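Long-range contacts in probable amino acid aminotransferase (Mycobacterium tuberculosis, PDB 6Q1Q), which belongs to the class IV aminotransferase family and is probably an amino acid aminotransferase: residues L135-G140 against S177-V182; C204-P209 against D235-R240. All coordinates share one frame; numbering follows the deposited sequence.

Interaction 1 of 2, residues L135-G140 against S177-V182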
loop_
_atom_site.group_PDB
_atom_site.type_symbol
_atom_site.label_atom_id
_atom_site.label_comp_id
_atom_site.label_asym_id
_atom_site.label_seq_id
_atom_site.Cartn_x
_atom_site.Cartn_y
_atom_site.Cartn_z
ATOM N N LEU B 135 9.923 -11.893 2.048
ATOM C CA LEU B 135 10.744 -11.573 0.894
ATOM C C LEU B 135 12.152 -12.103 1.101
ATOM O O LEU B 135 12.674 -12.063 2.219
ATOM C CB LEU B 135 10.820 -10.059 0.641
ATOM C CG LEU B 135 9.694 -9.311 -0.081
ATOM C CD1 LEU B 135 8.354 -9.440 0.633
ATOM C CD2 LEU B 135 10.076 -7.843 -0.245
ATOM N N PRO B 136 12.780 -12.617 0.052
ATOM C CA PRO B 136 14.184 -13.017 0.150
ATOM C C PRO B 136 15.106 -11.810 0.073
ATOM O O PRO B 136 14.733 -10.730 -0.388
ATOM C CB PRO B 136 14.373 -13.942 -1.056
ATOM C CG PRO B 136 13.354 -13.477 -2.047
ATOM C CD PRO B 136 12.216 -12.850 -1.289
ATOM N N ALA B 137 16.336 -12.016 0.548
ATOM C CA ALA B 137 17.309 -10.931 0.602
ATOM C C ALA B 137 17.694 -10.421 -0.782
ATOM O O ALA B 137 18.117 -9.267 -0.907
ATOM C CB ALA B 137 18.556 -11.384 1.361
ATOM N N ASP B 138 17.565 -11.247 -1.820
ATOM C CA ASP B 138 17.821 -10.819 -3.192
ATOM C C ASP B 138 16.633 -10.115 -3.840
ATOM O O ASP B 138 16.716 -9.765 -5.023
ATOM C CB ASP B 138 18.224 -12.027 -4.050
ATOM C CG ASP B 138 17.118 -13.074 -4.158
ATOM O OD1 ASP B 138 16.031 -12.877 -3.577
ATOM O OD2 ASP B 138 17.335 -14.099 -4.838
ATOM N N GLY B 139 15.540 -9.901 -3.101
ATOM C CA GLY B 139 14.317 -9.398 -3.713
ATOM C C GLY B 139 14.448 -8.014 -4.324
ATOM O O GLY B 139 13.832 -7.722 -5.352
ATOM N N GLY B 140 15.232 -7.139 -3.692
ATOM C CA GLY B 140 15.337 -5.770 -4.178
ATOM C C GLY B 140 15.864 -5.670 -5.598
ATOM O O GLY B 140 15.341 -4.904 -6.411
ATOM N N SER B 177 13.891 -11.619 6.595
ATOM C CA SER B 177 13.686 -12.191 5.274
ATOM C C SER B 177 13.436 -13.698 5.371
ATOM O O SER B 177 13.639 -14.327 6.413
ATOM C CB SER B 177 14.892 -11.906 4.380
ATOM O OG SER B 177 16.033 -12.631 4.806
ATOM N N THR B 178 12.980 -14.276 4.256
ATOM C CA THR B 178 12.689 -15.707 4.236
ATOM C C THR B 178 13.939 -16.543 4.476
ATOM O O THR B 178 13.850 -17.646 5.028
ATOM C CB THR B 178 12.047 -16.105 2.908
ATOM O OG1 THR B 178 12.778 -15.513 1.828
ATOM C CG2 THR B 178 10.607 -15.649 2.854
ATOM N N ASP B 179 15.105 -16.047 4.069
ATOM C CA ASP B 179 16.365 -16.734 4.312
ATOM C C ASP B 179 17.024 -16.310 5.620
ATOM O O ASP B 179 18.199 -16.623 5.841
ATOM C CB ASP B 179 17.322 -16.503 3.138
ATOM C CG ASP B 179 17.204 -15.107 2.555
ATOM O OD1 ASP B 179 16.456 -14.287 3.125
ATOM O OD2 ASP B 179 17.857 -14.830 1.528
ATOM N N GLY B 180 16.297 -15.602 6.483
ATOM C CA GLY B 180 16.769 -15.346 7.829
ATOM C C GLY B 180 17.689 -14.158 7.988
ATOM O O GLY B 180 18.496 -14.133 8.923
ATOM N N TYR B 181 17.595 -13.169 7.107
ATOM C CA TYR B 181 18.409 -11.967 7.194
ATOM C C TYR B 181 17.544 -10.791 7.623
ATOM O O TYR B 181 16.427 -10.615 7.126
ATOM C CB TYR B 181 19.094 -11.672 5.860
ATOM C CG TYR B 181 20.197 -12.653 5.530
ATOM C CD1 TYR B 181 21.445 -12.561 6.138
ATOM C CD2 TYR B 181 19.988 -13.680 4.617
ATOM C CE1 TYR B 181 22.453 -13.460 5.841
ATOM C CE2 TYR B 181 20.991 -14.583 4.313
ATOM C CZ TYR B 181 22.221 -14.468 4.928
ATOM O OH TYR B 181 23.217 -15.367 4.628
ATOM N N VAL B 182 18.070 -9.989 8.553
ATOM C CA VAL B 182 17.343 -8.823 9.041
ATOM C C VAL B 182 17.169 -7.819 7.910
ATOM O O VAL B 182 18.116 -7.513 7.175
ATOM C CB VAL B 182 18.074 -8.203 10.240
ATOM C CG1 VAL B 182 17.421 -6.888 10.644
ATOM C CG2 VAL B 182 18.092 -9.176 11.405
#
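The amide N of Thr178 donates to Leu135 O over 3.0 Å, a bond of 159° at the hydrogen that reaches the oxygen from above its carbonyl plane rather than within it. It links the residue just ahead of the type I turn Pro136-Gly139 to the type I turn Ser177-Gly180, in loops that follow two parallel neighbouring strands of the mixed sheet. Beside it the side chains of Thr178 and Pro136 run side by side; lacking an N-H, Pro136 meets Thr178 OG1 by van der Waals contact, CA at 3.3 Å and CB at 3.7 Å. Ser177 CB presses on Leu135 O as well, and its short side chain lets Ser177 OG accept from Tyr181 N at 2.8 Å, which braces the turn from within. Gly180 suits the turn's last position because its phi is positive, 85°. Asp179 has CG lodged between its own backbone N and carbonyl carbon (chi1 37°), a rotation that turns the carboxylate to the other loop. There both oxygens receive weak bonds from Ala137 N, the nearer being Asp179 OD2 at 3.3 Å. Small Ala137 can sit close to this acid: its CB lies 3.5 Å from Asp179 OD2 and 4.2 Å from Tyr181 CD2.

Interaction 2 of 2, residues C204-P209 against D235-R240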
loop_
_atom_site.group_PDB
_atom_site.type_symbol
_atom_site.label_atom_id
_atom_site.label_comp_id
_atom_site.label_asym_id
_atom_site.label_seq_id
_atom_site.Cartn_x
_atom_site.Cartn_y
_atom_site.Cartn_z
ATOM N N CYS B 204 31.430 -0.595 16.533
ATOM C CA CYS B 204 31.086 -0.320 15.152
ATOM C C CYS B 204 29.575 -0.333 14.984
ATOM O O CYS B 204 28.879 -1.154 15.586
ATOM C CB CYS B 204 31.762 -1.335 14.204
ATOM S SG CYS B 204 31.029 -2.988 14.109
ATOM N N LEU B 205 29.080 0.576 14.154
ATOM C CA LEU B 205 27.655 0.708 13.899
ATOM C C LEU B 205 27.326 0.060 12.564
ATOM O O LEU B 205 28.053 0.235 11.583
ATOM C CB LEU B 205 27.238 2.178 13.893
ATOM C CG LEU B 205 27.315 2.864 15.255
ATOM C CD1 LEU B 205 26.788 4.289 15.191
ATOM C CD2 LEU B 205 26.539 2.058 16.279
ATOM N N LEU B 206 26.224 -0.681 12.528
ATOM C CA LEU B 206 25.928 -1.551 11.402
ATOM C C LEU B 206 24.444 -1.511 11.092
ATOM O O LEU B 206 23.613 -1.418 11.997
ATOM C CB LEU B 206 26.370 -2.987 11.685
ATOM C CG LEU B 206 27.883 -3.165 11.771
ATOM C CD1 LEU B 206 28.218 -4.391 12.594
ATOM C CD2 LEU B 206 28.482 -3.245 10.377
ATOM N N THR B 207 24.126 -1.585 9.805
ATOM C CA THR B 207 22.771 -1.521 9.290
ATOM C C THR B 207 22.669 -2.535 8.159
ATOM O O THR B 207 23.680 -2.856 7.523
ATOM C CB THR B 207 22.431 -0.104 8.794
ATOM O OG1 THR B 207 21.021 0.015 8.567
ATOM C CG2 THR B 207 23.178 0.215 7.519
ATOM N N PRO B 208 21.481 -3.080 7.914
ATOM C CA PRO B 208 21.345 -4.142 6.912
ATOM C C PRO B 208 21.794 -3.684 5.538
ATOM O O PRO B 208 21.796 -2.475 5.248
ATOM C CB PRO B 208 19.840 -4.450 6.937
ATOM C CG PRO B 208 19.438 -4.137 8.326
ATOM C CD PRO B 208 20.248 -2.928 8.707
ATOM N N PRO B 209 22.173 -4.618 4.663
ATOM C CA PRO B 209 22.684 -4.234 3.372
ATOM C C PRO B 209 21.591 -3.535 2.593
ATOM O O PRO B 209 20.404 -3.886 2.700
ATOM C CB PRO B 209 23.082 -5.565 2.713
ATOM C CG PRO B 209 23.057 -6.532 3.753
ATOM C CD PRO B 209 22.060 -6.069 4.765
ATOM N N ASP B 235 29.447 0.282 8.567
ATOM C CA ASP B 235 29.427 -0.502 7.343
ATOM C C ASP B 235 28.047 -1.116 7.160
ATOM O O ASP B 235 27.247 -1.198 8.097
ATOM C CB ASP B 235 30.511 -1.585 7.357
ATOM C CG ASP B 235 30.810 -2.131 5.974
ATOM O OD1 ASP B 235 30.844 -1.330 5.013
ATOM O OD2 ASP B 235 31.012 -3.358 5.849
ATOM N N TYR B 236 27.780 -1.539 5.930
ATOM C CA TYR B 236 26.554 -2.236 5.573
ATOM C C TYR B 236 26.859 -3.729 5.528
ATOM O O TYR B 236 27.704 -4.166 4.740
ATOM C CB TYR B 236 26.032 -1.745 4.224
ATOM C CG TYR B 236 25.759 -0.255 4.174
ATOM C CD1 TYR B 236 24.474 0.240 4.341
ATOM C CD2 TYR B 236 26.787 0.657 3.971
ATOM C CE1 TYR B 236 24.218 1.598 4.301
ATOM C CE2 TYR B 236 26.541 2.019 3.929
ATOM C CZ TYR B 236 25.252 2.483 4.094
ATOM O OH TYR B 236 24.991 3.833 4.057
ATOM N N ARG B 237 26.182 -4.507 6.369
ATOM C CA ARG B 237 26.487 -5.924 6.492
ATOM C C ARG B 237 25.198 -6.729 6.553
ATOM O O ARG B 237 24.182 -6.266 7.079
ATOM C CB ARG B 237 27.341 -6.203 7.741
ATOM C CG ARG B 237 28.771 -5.689 7.638
ATOM C CD ARG B 237 29.783 -6.815 7.499
ATOM N NE ARG B 237 30.217 -7.332 8.795
ATOM C CZ ARG B 237 31.171 -6.778 9.538
ATOM N NH1 ARG B 237 31.793 -5.684 9.116
ATOM N NH2 ARG B 237 31.505 -7.316 10.702
ATOM N N ALA B 238 25.253 -7.946 6.015
ATOM C CA ALA B 238 24.149 -8.886 6.160
ATOM C C ALA B 238 24.092 -9.381 7.598
ATOM O O ALA B 238 25.031 -10.025 8.080
ATOM C CB ALA B 238 24.311 -10.055 5.192
ATOM N N LEU B 239 22.987 -9.096 8.275
ATOM C CA LEU B 239 22.805 -9.469 9.666
ATOM C C LEU B 239 21.690 -10.495 9.795
ATOM O O LEU B 239 20.711 -10.475 9.043
ATOM C CB LEU B 239 22.487 -8.238 10.519
ATOM C CG LEU B 239 23.372 -7.024 10.227
ATOM C CD1 LEU B 239 22.785 -5.761 10.837
ATOM C CD2 LEU B 239 24.798 -7.255 10.711
ATOM N N ARG B 240 21.852 -11.394 10.756
ATOM C CA ARG B 240 20.848 -12.390 11.086
ATOM C C ARG B 240 20.354 -12.147 12.504
ATOM O O ARG B 240 20.914 -11.342 13.253
ATOM C CB ARG B 240 21.413 -13.811 10.941
ATOM C CG ARG B 240 21.943 -14.127 9.547
ATOM C CD ARG B 240 22.344 -15.591 9.409
ATOM N NE ARG B 240 21.192 -16.489 9.375
ATOM C CZ ARG B 240 20.441 -16.709 8.299
ATOM N NH1 ARG B 240 20.713 -16.095 7.156
ATOM N NH2 ARG B 240 19.415 -17.544 8.367
#
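Leu206 leans its side chain over Asp235 and Arg237. Its CB is 4.1 Å from Asp235 O, and CG, set anti to the carbonyl carbon (chi1 -68°), carries the branch on towards the neighbouring strand. CD2 at the tip does most of the touching: it rests 3.3 Å from Asp235 O and 3.7 Å from Arg237 CG, and also brushes Asp235 CB. The aliphatic part of Arg237 crosses this leucine at a slant, giving the methyl an apolar partner, while bends at chi2 and chi3 bring the guanidinium round so that it stays near the same methyl. Beneath these side chains, strands 203-207 and 233-236 run parallel as the two strands of a beta-alpha-beta unit whose helix is 218-229. Asp235 N donates weakly to Leu205 O at 3.3 Å, and Arg237 N donates to Thr207 O at 3.2 Å, approaching almost in line with the carbonyl bond (163° at the oxygen). On the sheet face turned to helix 218-229, Thr207 and Tyr236 lie side by side, with Thr207 CG2 only 3.4 Å from Tyr236 CD1. Beta-branched Thr207 serves two ends here, for OG1 bonds to Val190 O while the methyl packs on the tyrosine, whose ring also meets Phe224. Pro208 O comes up to the edge of that ring, in its plane. Beyond the strand ends the two segments still touch: Pro209, with no N-H to offer, sets its CD 3.1 Å from Arg237 O and its CG 4.0 Å from Ala238 CB.

Overall arrangement
Both segments of interaction 1 precede those of interaction 2 in the sequence, and the centres of the two contacts are about 14 Å apart. Both lie at the ends of strands of the mixed sheet: 135-140 and 177-182 sit in the loops after the parallel strands 126-132 and 172-176, while 204-209 and 235-240 carry the parallel pair 203-207 and 233-236 into loops. The two contacts meet directly. Val182 N lies 2.7 Å from Leu239 O, a probable hydrogen bond, and Arg240, at the N-cap of helix 241-245, reaches Asp179 O through NH1 and makes a cation-pi contact with Tyr181. These contacts link the loops leaving two separate parallel strand pairs to each other.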